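Local coordinates for ancillary protein 1 (Streptococcus pyogenes, PDB 2XI9) that serves as a pilus-presented adhesin whose internal thioester bond is required for efficient host cell interaction, this chain being the C-terminal part of the protein, at residues P122-A127 against K188-I192; G194-F198 against T211-H215; E221-R225 against L241-T245; A127-E132 against P168-G174. One frame throughout, in Å; residues are numbered along the deposited sequence.

Overall arrangement
All four contacts belong to one part of the chain, built on a seven-stranded mixed sheet and the helices beside it. Contacts 1 and 4 involve the two outermost strands, 189-193 and 170-171, and depend on backbone hydrogen bonds; they share A127 and touch where the Y189 hydroxyl packs on P168. Contacts 2 and 3 both use helix 209-222, but the former is apolar and aromatic while the latter turns on one hydroxyl bridging two backbones. Contacts 1 and 3 are buried. Contact 2 is partly so, and contact 4 runs from a buried proline end to a turn whose E172 is exposed along with F131 and E132, with its centre about 27 Å from that of contact 2.

Contact 1 (P122-A127 against K188-I192); sequences PYSVEA and KYTHI
V125 and Y189 form a single antiparallel hydrogen-bonded bridge, with V125 N to Y189 O and Y189 N to V125 O both at 2.9 Å, although the touching parts run 105° apart end to end. A second donor, S124 N, also reaches Y189 O, standing 50° out of the carbonyl plane, whereas V125 N lies within it. Two consecutive residues thus face Y189 and grip one oxygen. Just before them the Y123 amide is held by a side chain, Y123 N donating to T190 OG1 at 2.9 Å. The T190 hydroxyl lies beside its own backbone N (chi1 -60°), which also brings it over one face of the Y123 ring, 3.2 Å from CD1 and offset toward the rim. The far end of that ring is fixed elsewhere, by the bond of its OH to the carbonyl of Y37. K188 bends at chi3 and wraps its methylenes round the Y123 carbonyl, with CE 3.1 Å from Y123 O. On the other flank the Y189 ring takes V125 O at its edge and the A127 methyl over its face, a CH-pi contact with CB 3.9 Å from the centroid. V125 CG2 packs more loosely on H191 CB, while the imidazole NE2 goes to D299. With S124 and V125 opposed to one residue, the arrangement is a classic beta bulge, here joining the segment before strand 127-130 to the edge strand 189-193.

Contact 2 (G194-F198 against T211-H215); sequences GRDLF and TFLKH
L213 reaches from helix 209-222 into the bend made by G194-F198, and its branches account for much of the meeting. Its CB leads toward the loop, and CG, anti to the backbone N (chi1 -174°), comes within 4.1 Å of G194 O. There the chain forks. CD1 passes closer to the same carbonyl, 3.3 Å from G194 O, and also meets L197 CD1 at 3.7 Å; CD2 lies near G194 O as well and 4.0 Å from R195 CA. One leucine therefore touches three residues of the loop, its contacts with G194 and R195 falling on main-chain atoms. The second grip is aromatic. F198 presents its edge to the face of F212 in a T-shaped pair, with centroids 5.4 Å apart and planes at 88°. The leading atom of that edge, F198 CD2, is 3.5 Å from F212 CB and only slightly farther from F212 CG, so the F198 edge is set near the root of the F212 side chain. Farther along the F212 ring, CE2 meets L197 CB at 4.1 Å. The charged end of R195 leads elsewhere, to salt bridges with D297 and E113. F212 also packs on F252 and T253 of helix 238-253, while G194 shares a backbone hydrogen bond with L298; the contact thus lays against the loop that follows strand 189-193 helix 209-222, which also touches helix 238-253.

Contact 3 (E221-R225 against L241-T245); sequences EKGYR and LRAAT
Y224 lies against the flank of helix 238-253 with its ring set at a slant across the extended R242 side chain, and the ring and guanidinium planes are 28° apart. With CG anti to the backbone N (chi1 -176°), the Y224 ring is directed to the helix, where it meets R242. Contacts begin at the roots, Y224 CB 3.7 Å from R242 CA, and continue outward: Y224 CD2 is 3.8 Å from R242 CG, and Y224 CE2 then meets CD and NH1 of R242. The polar ends are joined by a water that donates to Y224 OH and accepts from R242 NH1, in plane at the guanidinium edge. Y224 OH is hydrogen-bonded to E238, and R242 makes both a hydrogen bond to the Y147 hydroxyl and a cation-pi contact with Y147. L241 also meets the Y224 root, its CG 4.0 Å from Y224 CB and its CD2 at the ring edge. T245 supplies the polar link between the backbones. Its OG1 accepts from Y224 N at 2.9 Å, a nearly straight bond with an N-H...O angle of 164°, and donates to L241 O at 2.7 Å. That carbonyl also receives T245 N, the two donors arriving from opposite faces of its plane. The hydroxyl is thus donor and acceptor, and packs closely on G223, with CA 3.3 Å from OG1. G223 is where the chain leaves helix 209-222, so the turn beyond that helix rests on helix 238-253, while V157 and Y159 of strand 155-160 and L283 of helix 274-288 pack around the junction.

Contact 4 (A127-E132 against P168-G174); sequences AYNDFE and PPDSEDG
N129 and D130 pair in parallel with D170 and S171, CA to CA 4.5 and 5.2 Å. N129 bonds in both directions, its N donating to P169 O at 2.8 Å and its O accepting from S171 N at 2.7 Å; F131 N then continues the pattern to S171 O. That last carbonyl takes G174 N as well, from the opposite face of its plane, which closes a type I turn from S171 to G174 that starts at the last paired residue. Beside the backbone bonds N129 and D170 lie side by side and point the same way. N129 ND2 donates to D170 OD1 at 3.1 Å, meeting it nearly along the C-O bond direction but tilted 28° from the amide plane, with amide and carboxylate planes 59° apart. Through its CG, held between backbone N and carbonyl carbon (chi1 61°), Y128 brings its ring up against the turn, CE1 3.6 Å from G174 O, while its hydroxyl bonds S155. The D130 carboxylate also closes on the turn, OD1 lying 3.1 Å from G174 CA, and accepts from E133 N. F131 and E172 run alongside one another on the exposed side, F131 CD1 being 3.8 Å from E172 CG. At the buried end P168 CB packs on the A127 methyl, and the P168 ring also meets Y146 and L311. The whole is a short parallel edge pairing that ends in a beta turn, adding strand 170-171 to the border of the mixed sheet beside strand 127-130.

Contact 1 (P122-A127 against K188-I192)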
loop_
_atom_site.group_PDB
_atom_site.type_symbol
_atom_site.label_atom_id
_atom_site.label_comp_id
_atom_site.label_asym_id
_atom_site.label_seq_id
_atom_site.Cartn_x
_atom_site.Cartn_y
_atom_site.Cartn_z
ATOM N N PRO A 122 -1.353 -14.365 3.075
ATOM C CA PRO A 122 -1.967 -13.075 2.868
ATOM C C PRO A 122 -2.914 -12.699 4.028
ATOM O O PRO A 122 -3.385 -13.577 4.755
ATOM C CB PRO A 122 -2.709 -13.254 1.536
ATOM C CG PRO A 122 -2.959 -14.626 1.402
ATOM C CD PRO A 122 -1.943 -15.396 2.207
ATOM N N TYR A 123 -3.165 -11.401 4.198
ATOM C CA TYR A 123 -4.098 -10.897 5.201
ATOM C C TYR A 123 -3.786 -11.466 6.577
ATOM O O TYR A 123 -4.637 -12.059 7.192
ATOM C CB TYR A 123 -5.541 -11.219 4.792
ATOM C CG TYR A 123 -5.797 -10.843 3.363
ATOM C CD1 TYR A 123 -5.762 -9.514 2.961
ATOM C CD2 TYR A 123 -5.997 -11.813 2.395
ATOM C CE1 TYR A 123 -5.933 -9.160 1.641
ATOM C CE2 TYR A 123 -6.177 -11.461 1.062
ATOM C CZ TYR A 123 -6.155 -10.142 0.704
ATOM O OH TYR A 123 -6.330 -9.811 -0.610
ATOM N N SER A 124 -2.537 -11.339 7.010
ATOM C CA SER A 124 -2.079 -11.974 8.234
ATOM C C SER A 124 -1.292 -11.033 9.155
ATOM O O SER A 124 -0.844 -11.475 10.205
ATOM C CB SER A 124 -1.221 -13.212 7.891
ATOM O OG SER A 124 -0.047 -12.798 7.198
ATOM N N VAL A 125 -1.127 -9.777 8.752
ATOM C CA VAL A 125 -0.370 -8.772 9.496
ATOM C C VAL A 125 -1.339 -7.812 10.188
ATOM O O VAL A 125 -2.382 -7.466 9.627
ATOM C CB VAL A 125 0.550 -7.967 8.550
ATOM C CG1 VAL A 125 1.186 -6.764 9.277
ATOM C CG2 VAL A 125 1.593 -8.853 7.958
ATOM N N GLU A 126 -0.981 -7.359 11.382
ATOM C CA GLU A 126 -1.788 -6.379 12.123
ATOM C C GLU A 126 -1.354 -4.934 11.903
ATOM O O GLU A 126 -0.167 -4.624 11.863
ATOM C CB GLU A 126 -1.782 -6.692 13.619
ATOM C CG GLU A 126 -2.592 -5.687 14.423
ATOM C CD GLU A 126 -2.774 -6.089 15.857
ATOM O OE1 GLU A 126 -1.964 -6.888 16.371
ATOM O OE2 GLU A 126 -3.736 -5.596 16.470
ATOM N N ALA A 127 -2.322 -4.039 11.735
ATOM C CA ALA A 127 -2.058 -2.609 11.801
ATOM C C ALA A 127 -3.045 -2.040 12.825
ATOM O O ALA A 127 -4.054 -2.662 13.131
ATOM C CB ALA A 127 -2.215 -1.934 10.444
ATOM N N LYS A 188 -7.328 -7.566 8.779
ATOM C CA LYS A 188 -5.944 -8.038 8.722
ATOM C C LYS A 188 -5.376 -7.586 7.378
ATOM O O LYS A 188 -6.167 -7.343 6.457
ATOM C CB LYS A 188 -5.894 -9.546 8.792
ATOM C CG LYS A 188 -6.581 -10.184 9.969
ATOM C CD LYS A 188 -6.419 -11.672 9.977
ATOM C CE LYS A 188 -7.256 -12.362 8.897
ATOM N NZ LYS A 188 -7.033 -13.828 8.914
ATOM N N TYR A 189 -4.033 -7.485 7.259
ATOM C CA TYR A 189 -3.388 -6.880 6.108
ATOM C C TYR A 189 -2.396 -7.837 5.468
ATOM O O TYR A 189 -1.771 -8.671 6.169
ATOM C CB TYR A 189 -2.684 -5.573 6.524
ATOM C CG TYR A 189 -3.604 -4.523 7.101
ATOM C CD1 TYR A 189 -4.051 -4.608 8.411
ATOM C CD2 TYR A 189 -4.013 -3.439 6.345
ATOM C CE1 TYR A 189 -4.874 -3.662 8.938
ATOM C CE2 TYR A 189 -4.860 -2.473 6.870
ATOM C CZ TYR A 189 -5.294 -2.593 8.160
ATOM O OH TYR A 189 -6.154 -1.693 8.721
ATOM N N THR A 190 -2.242 -7.706 4.141
ATOM C CA THR A 190 -1.150 -8.314 3.408
ATOM C C THR A 190 -0.007 -7.317 3.328
ATOM O O THR A 190 -0.227 -6.202 2.920
ATOM C CB THR A 190 -1.560 -8.674 1.975
ATOM O OG1 THR A 190 -2.648 -9.603 2.045
ATOM C CG2 THR A 190 -0.426 -9.374 1.271
ATOM N N HIS A 191 1.216 -7.740 3.680
ATOM C CA HIS A 191 2.390 -6.885 3.526
ATOM C C HIS A 191 2.930 -7.152 2.110
ATOM O O HIS A 191 3.112 -8.301 1.747
ATOM C CB HIS A 191 3.376 -7.248 4.643
ATOM C CG HIS A 191 4.768 -6.750 4.464
ATOM N ND1 HIS A 191 5.858 -7.445 4.978
ATOM C CD2 HIS A 191 5.270 -5.651 3.845
ATOM C CE1 HIS A 191 6.965 -6.783 4.679
ATOM N NE2 HIS A 191 6.640 -5.689 4.006
ATOM N N ILE A 192 3.077 -6.097 1.312
ATOM C CA ILE A 192 3.684 -6.158 -0.017
ATOM C C ILE A 192 4.789 -5.110 -0.152
ATOM O O ILE A 192 4.895 -4.228 0.681
ATOM C CB ILE A 192 2.641 -5.930 -1.119
ATOM C CG1 ILE A 192 2.107 -4.506 -1.128
ATOM C CG2 ILE A 192 1.463 -6.909 -0.970
ATOM C CD1 ILE A 192 1.391 -4.134 -2.469
#

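Contact 2 (G194-F198 against T211-H215)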
loop_
_atom_site.group_PDB
_atom_site.type_symbol
_atom_site.label_atom_id
_atom_site.label_comp_id
_atom_site.label_asym_id
_atom_site.label_seq_id
_atom_site.Cartn_x
_atom_site.Cartn_y
_atom_site.Cartn_z
ATOM N N GLY A 194 6.133 -1.837 -1.842
ATOM C CA GLY A 194 5.486 -0.631 -2.279
ATOM C C GLY A 194 5.855 -0.268 -3.704
ATOM O O GLY A 194 6.546 0.729 -3.958
ATOM N N ARG A 195 5.412 -1.126 -4.611
ATOM C CA ARG A 195 5.560 -0.967 -6.017
ATOM C C ARG A 195 4.150 -1.223 -6.606
ATOM O O ARG A 195 3.343 -1.962 -6.044
ATOM C CB ARG A 195 6.571 -1.952 -6.598
ATOM C CG ARG A 195 7.930 -2.133 -5.836
ATOM C CD ARG A 195 8.716 -3.289 -6.417
ATOM N NE ARG A 195 10.011 -3.473 -5.733
ATOM C CZ ARG A 195 10.846 -4.493 -5.943
ATOM N NH1 ARG A 195 10.553 -5.465 -6.792
ATOM N NH2 ARG A 195 12.001 -4.541 -5.287
ATOM N N ASP A 196 3.846 -0.604 -7.718
ATOM C CA ASP A 196 2.560 -0.858 -8.375
ATOM C C ASP A 196 1.423 -0.450 -7.445
ATOM O O ASP A 196 0.497 -1.232 -7.182
ATOM C CB ASP A 196 2.457 -2.344 -8.746
ATOM C CG ASP A 196 1.302 -2.660 -9.692
ATOM O OD1 ASP A 196 0.922 -1.779 -10.514
ATOM O OD2 ASP A 196 0.793 -3.827 -9.600
ATOM N N LEU A 197 1.526 0.766 -6.939
ATOM C CA LEU A 197 0.669 1.283 -5.892
ATOM C C LEU A 197 -0.497 2.140 -6.445
ATOM O O LEU A 197 -1.445 2.454 -5.728
ATOM C CB LEU A 197 1.476 2.129 -4.923
ATOM C CG LEU A 197 2.549 1.422 -4.067
ATOM C CD1 LEU A 197 3.095 2.368 -3.034
ATOM C CD2 LEU A 197 1.882 0.171 -3.424
ATOM N N PHE A 198 -0.376 2.575 -7.684
ATOM C CA PHE A 198 -1.355 3.482 -8.266
ATOM C C PHE A 198 -2.761 2.908 -8.181
ATOM O O PHE A 198 -3.721 3.643 -7.925
ATOM C CB PHE A 198 -1.021 3.741 -9.732
ATOM C CG PHE A 198 -1.716 4.925 -10.302
ATOM C CD1 PHE A 198 -2.881 4.790 -11.029
ATOM C CD2 PHE A 198 -1.192 6.192 -10.090
ATOM C CE1 PHE A 198 -3.510 5.922 -11.582
ATOM C CE2 PHE A 198 -1.821 7.320 -10.613
ATOM C CZ PHE A 198 -2.963 7.181 -11.366
ATOM N N THR A 211 5.483 7.845 -12.077
ATOM C CA THR A 211 5.620 9.188 -11.470
ATOM C C THR A 211 4.946 9.248 -10.107
ATOM O O THR A 211 5.491 9.818 -9.154
ATOM C CB THR A 211 4.983 10.273 -12.352
ATOM O OG1 THR A 211 5.458 10.137 -13.682
ATOM C CG2 THR A 211 5.292 11.676 -11.826
ATOM N N PHE A 212 3.760 8.642 -9.998
ATOM C CA PHE A 212 3.059 8.565 -8.740
ATOM C C PHE A 212 3.917 7.897 -7.664
ATOM O O PHE A 212 4.047 8.418 -6.556
ATOM C CB PHE A 212 1.723 7.791 -8.894
ATOM C CG PHE A 212 1.060 7.495 -7.596
ATOM C CD1 PHE A 212 0.381 8.476 -6.921
ATOM C CD2 PHE A 212 1.113 6.235 -7.041
ATOM C CE1 PHE A 212 -0.250 8.211 -5.716
ATOM C CE2 PHE A 212 0.494 5.970 -5.817
ATOM C CZ PHE A 212 -0.188 6.951 -5.178
ATOM N N LEU A 213 4.560 6.801 -8.032
ATOM C CA LEU A 213 5.350 6.036 -7.026
ATOM C C LEU A 213 6.514 6.901 -6.533
ATOM O O LEU A 213 6.844 6.943 -5.331
ATOM C CB LEU A 213 5.889 4.749 -7.613
ATOM C CG LEU A 213 6.597 3.813 -6.616
ATOM C CD1 LEU A 213 5.649 3.566 -5.455
ATOM C CD2 LEU A 213 7.086 2.492 -7.236
ATOM N N LYS A 214 7.119 7.616 -7.459
ATOM C CA LYS A 214 8.196 8.485 -7.107
ATOM C C LYS A 214 7.711 9.516 -6.122
ATOM O O LYS A 214 8.405 9.790 -5.155
ATOM C CB LYS A 214 8.832 9.129 -8.354
ATOM C CG LYS A 214 9.602 8.086 -9.216
ATOM C CD LYS A 214 10.513 8.686 -10.309
ATOM C CE LYS A 214 9.824 8.790 -11.657
ATOM N NZ LYS A 214 10.749 9.319 -12.714
ATOM N N HIS A 215 6.530 10.122 -6.370
ATOM C CA HIS A 215 5.972 11.140 -5.458
ATOM C C HIS A 215 5.788 10.620 -4.023
ATOM O O HIS A 215 6.178 11.291 -3.019
ATOM C CB HIS A 215 4.636 11.697 -6.012
ATOM C CG HIS A 215 4.805 12.522 -7.253
ATOM N ND1 HIS A 215 3.783 12.785 -8.152
ATOM C CD2 HIS A 215 5.899 13.145 -7.739
ATOM C CE1 HIS A 215 4.247 13.539 -9.130
ATOM N NE2 HIS A 215 5.528 13.783 -8.904
#

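Contact 3 (E221-R225 against L241-T245)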
loop_
_atom_site.group_PDB
_atom_site.type_symbol
_atom_site.label_atom_id
_atom_site.label_comp_id
_atom_site.label_asym_id
_atom_site.label_seq_id
_atom_site.Cartn_x
_atom_site.Cartn_y
_atom_site.Cartn_z
ATOM N N GLU A 221 10.326 9.976 2.381
ATOM C CA GLU A 221 11.730 10.267 2.560
ATOM C C GLU A 221 11.983 11.529 3.355
ATOM O O GLU A 221 12.918 11.578 4.175
ATOM C CB GLU A 221 12.403 10.409 1.150
ATOM C CG GLU A 221 13.754 10.947 1.147
ATOM C CD GLU A 221 14.219 11.525 -0.186
ATOM O OE1 GLU A 221 13.827 11.014 -1.267
ATOM O OE2 GLU A 221 15.044 12.484 -0.100
ATOM N N LYS A 222 11.237 12.583 3.063
ATOM C CA LYS A 222 11.510 13.884 3.725
ATOM C C LYS A 222 10.587 14.078 4.896
ATOM O O LYS A 222 10.778 14.989 5.674
ATOM C CB LYS A 222 11.386 15.093 2.766
ATOM C CG LYS A 222 12.594 15.424 1.981
ATOM C CD LYS A 222 13.763 15.846 2.823
ATOM C CE LYS A 222 14.733 16.742 2.056
ATOM N NZ LYS A 222 15.631 17.427 3.065
ATOM N N GLY A 223 9.608 13.203 5.034
ATOM C CA GLY A 223 8.654 13.262 6.100
ATOM C C GLY A 223 8.975 12.541 7.390
ATOM O O GLY A 223 10.136 12.200 7.687
ATOM N N TYR A 224 7.935 12.320 8.180
ATOM C CA TYR A 224 8.131 11.690 9.480
ATOM C C TYR A 224 8.188 10.176 9.318
ATOM O O TYR A 224 7.221 9.540 8.886
ATOM C CB TYR A 224 7.013 12.060 10.420
ATOM C CG TYR A 224 7.153 11.545 11.791
ATOM C CD1 TYR A 224 8.021 12.168 12.703
ATOM C CD2 TYR A 224 6.438 10.455 12.221
ATOM C CE1 TYR A 224 8.136 11.708 13.980
ATOM C CE2 TYR A 224 6.568 9.988 13.496
ATOM C CZ TYR A 224 7.412 10.601 14.369
ATOM O OH TYR A 224 7.509 10.171 15.672
ATOM N N ARG A 225 9.314 9.606 9.711
ATOM C CA ARG A 225 9.541 8.190 9.524
ATOM C C ARG A 225 9.719 7.412 10.785
ATOM O O ARG A 225 9.389 6.234 10.796
ATOM C CB ARG A 225 10.746 7.967 8.643
ATOM C CG ARG A 225 10.479 8.371 7.216
ATOM C CD ARG A 225 11.708 8.084 6.375
ATOM N NE ARG A 225 11.839 6.645 6.120
ATOM C CZ ARG A 225 12.852 6.068 5.484
ATOM N NH1 ARG A 225 13.911 6.783 5.067
ATOM N NH2 ARG A 225 12.844 4.748 5.336
ATOM N N LEU A 241 4.990 17.182 12.056
ATOM C CA LEU A 241 5.595 16.616 10.860
ATOM C C LEU A 241 4.843 15.371 10.402
ATOM O O LEU A 241 4.636 15.176 9.188
ATOM C CB LEU A 241 7.102 16.361 11.002
ATOM C CG LEU A 241 7.844 15.923 9.746
ATOM C CD1 LEU A 241 7.826 17.038 8.703
ATOM C CD2 LEU A 241 9.345 15.481 10.090
ATOM N N ARG A 242 4.409 14.541 11.351
ATOM C CA ARG A 242 3.608 13.367 11.017
ATOM C C ARG A 242 2.330 13.767 10.247
ATOM O O ARG A 242 1.993 13.181 9.233
ATOM C CB ARG A 242 3.280 12.577 12.291
ATOM C CG ARG A 242 2.719 11.172 12.048
ATOM C CD ARG A 242 2.733 10.381 13.329
ATOM N NE ARG A 242 2.330 8.986 13.108
ATOM C CZ ARG A 242 2.606 7.984 13.916
ATOM N NH1 ARG A 242 3.297 8.179 15.037
ATOM N NH2 ARG A 242 2.154 6.775 13.601
ATOM N N ALA A 243 1.610 14.754 10.757
ATOM C CA ALA A 243 0.418 15.238 10.104
ATOM C C ALA A 243 0.703 15.808 8.713
ATOM O O ALA A 243 -0.028 15.516 7.778
ATOM C CB ALA A 243 -0.273 16.258 10.938
ATOM N N ALA A 244 1.754 16.614 8.594
ATOM C CA ALA A 244 2.118 17.216 7.325
ATOM C C ALA A 244 2.397 16.110 6.325
ATOM O O ALA A 244 2.018 16.233 5.173
ATOM C CB ALA A 244 3.337 18.150 7.503
ATOM N N THR A 245 3.083 15.032 6.775
ATOM C CA THR A 245 3.400 13.859 5.949
ATOM C C THR A 245 2.101 13.188 5.499
ATOM O O THR A 245 1.957 12.827 4.322
ATOM C CB THR A 245 4.394 12.826 6.690
ATOM O OG1 THR A 245 5.528 13.545 7.258
ATOM C CG2 THR A 245 4.911 11.764 5.750
HETATM O O HOH W 1 4.493 10.496 16.357
#

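Contact 4 (A127-E132 against P168-G174)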
loop_
_atom_site.group_PDB
_atom_site.type_symbol
_atom_site.label_atom_id
_atom_site.label_comp_id
_atom_site.label_asym_id
_atom_site.label_seq_id
_atom_site.Cartn_x
_atom_site.Cartn_y
_atom_site.Cartn_z
ATOM N N ALA A 127 -2.322 -4.039 11.735
ATOM C CA ALA A 127 -2.058 -2.609 11.801
ATOM C C ALA A 127 -3.045 -2.040 12.825
ATOM O O ALA A 127 -4.054 -2.662 13.131
ATOM C CB ALA A 127 -2.215 -1.934 10.444
ATOM N N TYR A 128 -2.723 -0.886 13.379
ATOM C CA TYR A 128 -3.516 -0.309 14.460
ATOM C C TYR A 128 -3.416 1.191 14.499
ATOM O O TYR A 128 -2.484 1.780 13.925
ATOM C CB TYR A 128 -3.167 -0.919 15.824
ATOM C CG TYR A 128 -1.711 -0.700 16.248
ATOM C CD1 TYR A 128 -1.362 0.370 17.071
ATOM C CD2 TYR A 128 -0.695 -1.581 15.847
ATOM C CE1 TYR A 128 -0.037 0.589 17.450
ATOM C CE2 TYR A 128 0.637 -1.373 16.228
ATOM C CZ TYR A 128 0.951 -0.279 17.032
ATOM O OH TYR A 128 2.250 -0.046 17.448
ATOM N N ASN A 129 -4.442 1.814 15.099
ATOM C CA ASN A 129 -4.442 3.238 15.412
ATOM C C ASN A 129 -4.269 3.358 16.908
ATOM O O ASN A 129 -5.040 2.790 17.707
ATOM C CB ASN A 129 -5.753 3.897 14.953
ATOM C CG ASN A 129 -5.800 5.401 15.195
ATOM O OD1 ASN A 129 -4.786 6.059 15.396
ATOM N ND2 ASN A 129 -7.013 5.945 15.184
ATOM N N ASP A 130 -3.214 4.062 17.290
ATOM C CA ASP A 130 -2.786 4.075 18.660
ATOM C C ASP A 130 -3.605 5.090 19.429
ATOM O O ASP A 130 -3.373 6.297 19.326
ATOM C CB ASP A 130 -1.302 4.390 18.715
ATOM C CG ASP A 130 -0.713 4.389 20.118
ATOM O OD1 ASP A 130 -1.453 4.418 21.125
ATOM O OD2 ASP A 130 0.557 4.386 20.206
ATOM N N PHE A 131 -4.561 4.589 20.188
ATOM C CA PHE A 131 -5.381 5.453 21.023
ATOM C C PHE A 131 -4.660 5.840 22.318
ATOM O O PHE A 131 -5.101 6.764 22.990
ATOM C CB PHE A 131 -6.742 4.803 21.309
ATOM C CG PHE A 131 -7.518 5.467 22.412
ATOM C CD1 PHE A 131 -7.345 5.075 23.737
ATOM C CD2 PHE A 131 -8.405 6.508 22.138
ATOM C CE1 PHE A 131 -8.027 5.703 24.747
ATOM C CE2 PHE A 131 -9.097 7.122 23.168
ATOM C CZ PHE A 131 -8.904 6.722 24.451
ATOM N N GLU A 132 -3.581 5.155 22.705
ATOM C CA GLU A 132 -2.891 5.516 23.961
ATOM C C GLU A 132 -2.100 6.799 23.791
ATOM O O GLU A 132 -1.923 7.554 24.726
ATOM C CB GLU A 132 -1.958 4.393 24.421
ATOM C CG GLU A 132 -1.596 4.466 25.883
ATOM C CD GLU A 132 -0.594 3.385 26.286
ATOM O OE1 GLU A 132 0.536 3.427 25.767
ATOM O OE2 GLU A 132 -0.947 2.515 27.122
ATOM N N PRO A 168 -6.846 1.991 10.481
ATOM C CA PRO A 168 -6.600 0.683 11.082
ATOM C C PRO A 168 -7.211 0.606 12.473
ATOM O O PRO A 168 -7.392 1.626 13.096
ATOM C CB PRO A 168 -5.052 0.543 11.070
ATOM C CG PRO A 168 -4.537 1.742 10.585
ATOM C CD PRO A 168 -5.611 2.613 10.001
ATOM N N PRO A 169 -7.589 -0.598 12.923
ATOM C CA PRO A 169 -8.300 -0.752 14.163
ATOM C C PRO A 169 -7.716 0.018 15.325
ATOM O O PRO A 169 -6.490 0.010 15.558
ATOM C CB PRO A 169 -8.256 -2.261 14.406
ATOM C CG PRO A 169 -8.114 -2.853 13.045
ATOM C CD PRO A 169 -7.416 -1.885 12.221
ATOM N N ASP A 170 -8.610 0.679 16.075
ATOM C CA ASP A 170 -8.174 1.396 17.255
ATOM C C ASP A 170 -7.613 0.412 18.286
ATOM O O ASP A 170 -8.189 -0.660 18.536
ATOM C CB ASP A 170 -9.336 2.160 17.896
ATOM C CG ASP A 170 -9.820 3.334 17.054
ATOM O OD1 ASP A 170 -9.102 3.813 16.172
ATOM O OD2 ASP A 170 -10.954 3.778 17.290
ATOM N N SER A 171 -6.505 0.809 18.903
ATOM C CA SER A 171 -5.860 0.023 19.928
ATOM C C SER A 171 -5.793 0.883 21.158
ATOM O O SER A 171 -5.060 1.855 21.191
ATOM C CB SER A 171 -4.447 -0.371 19.513
ATOM O OG SER A 171 -3.837 -1.116 20.566
ATOM N N GLU A 172 -6.551 0.518 22.167
ATOM C CA GLU A 172 -6.604 1.307 23.402
ATOM C C GLU A 172 -5.244 1.329 24.106
ATOM O O GLU A 172 -4.841 2.361 24.652
ATOM C CB GLU A 172 -7.678 0.793 24.347
ATOM C CG GLU A 172 -7.843 1.744 25.523
ATOM C CD GLU A 172 -8.983 1.409 26.459
ATOM O OE1 GLU A 172 -9.708 0.414 26.230
ATOM O OE2 GLU A 172 -9.123 2.161 27.441
ATOM N N ASP A 173 -4.512 0.219 24.025
ATOM C CA ASP A 173 -3.185 0.125 24.650
ATOM C C ASP A 173 -1.993 0.322 23.695
ATOM O O ASP A 173 -0.899 -0.176 23.945
ATOM C CB ASP A 173 -3.062 -1.193 25.410
ATOM C CG ASP A 173 -3.103 -2.428 24.523
ATOM O OD1 ASP A 173 -2.945 -2.363 23.289
ATOM O OD2 ASP A 173 -3.258 -3.509 25.124
ATOM N N GLY A 174 -2.206 1.048 22.608
ATOM C CA GLY A 174 -1.144 1.348 21.687
ATOM C C GLY A 174 -0.370 0.188 21.094
ATOM O O GLY A 174 0.858 0.253 20.964
HETATM O O HOH W 2 1.615 1.917 24.123
#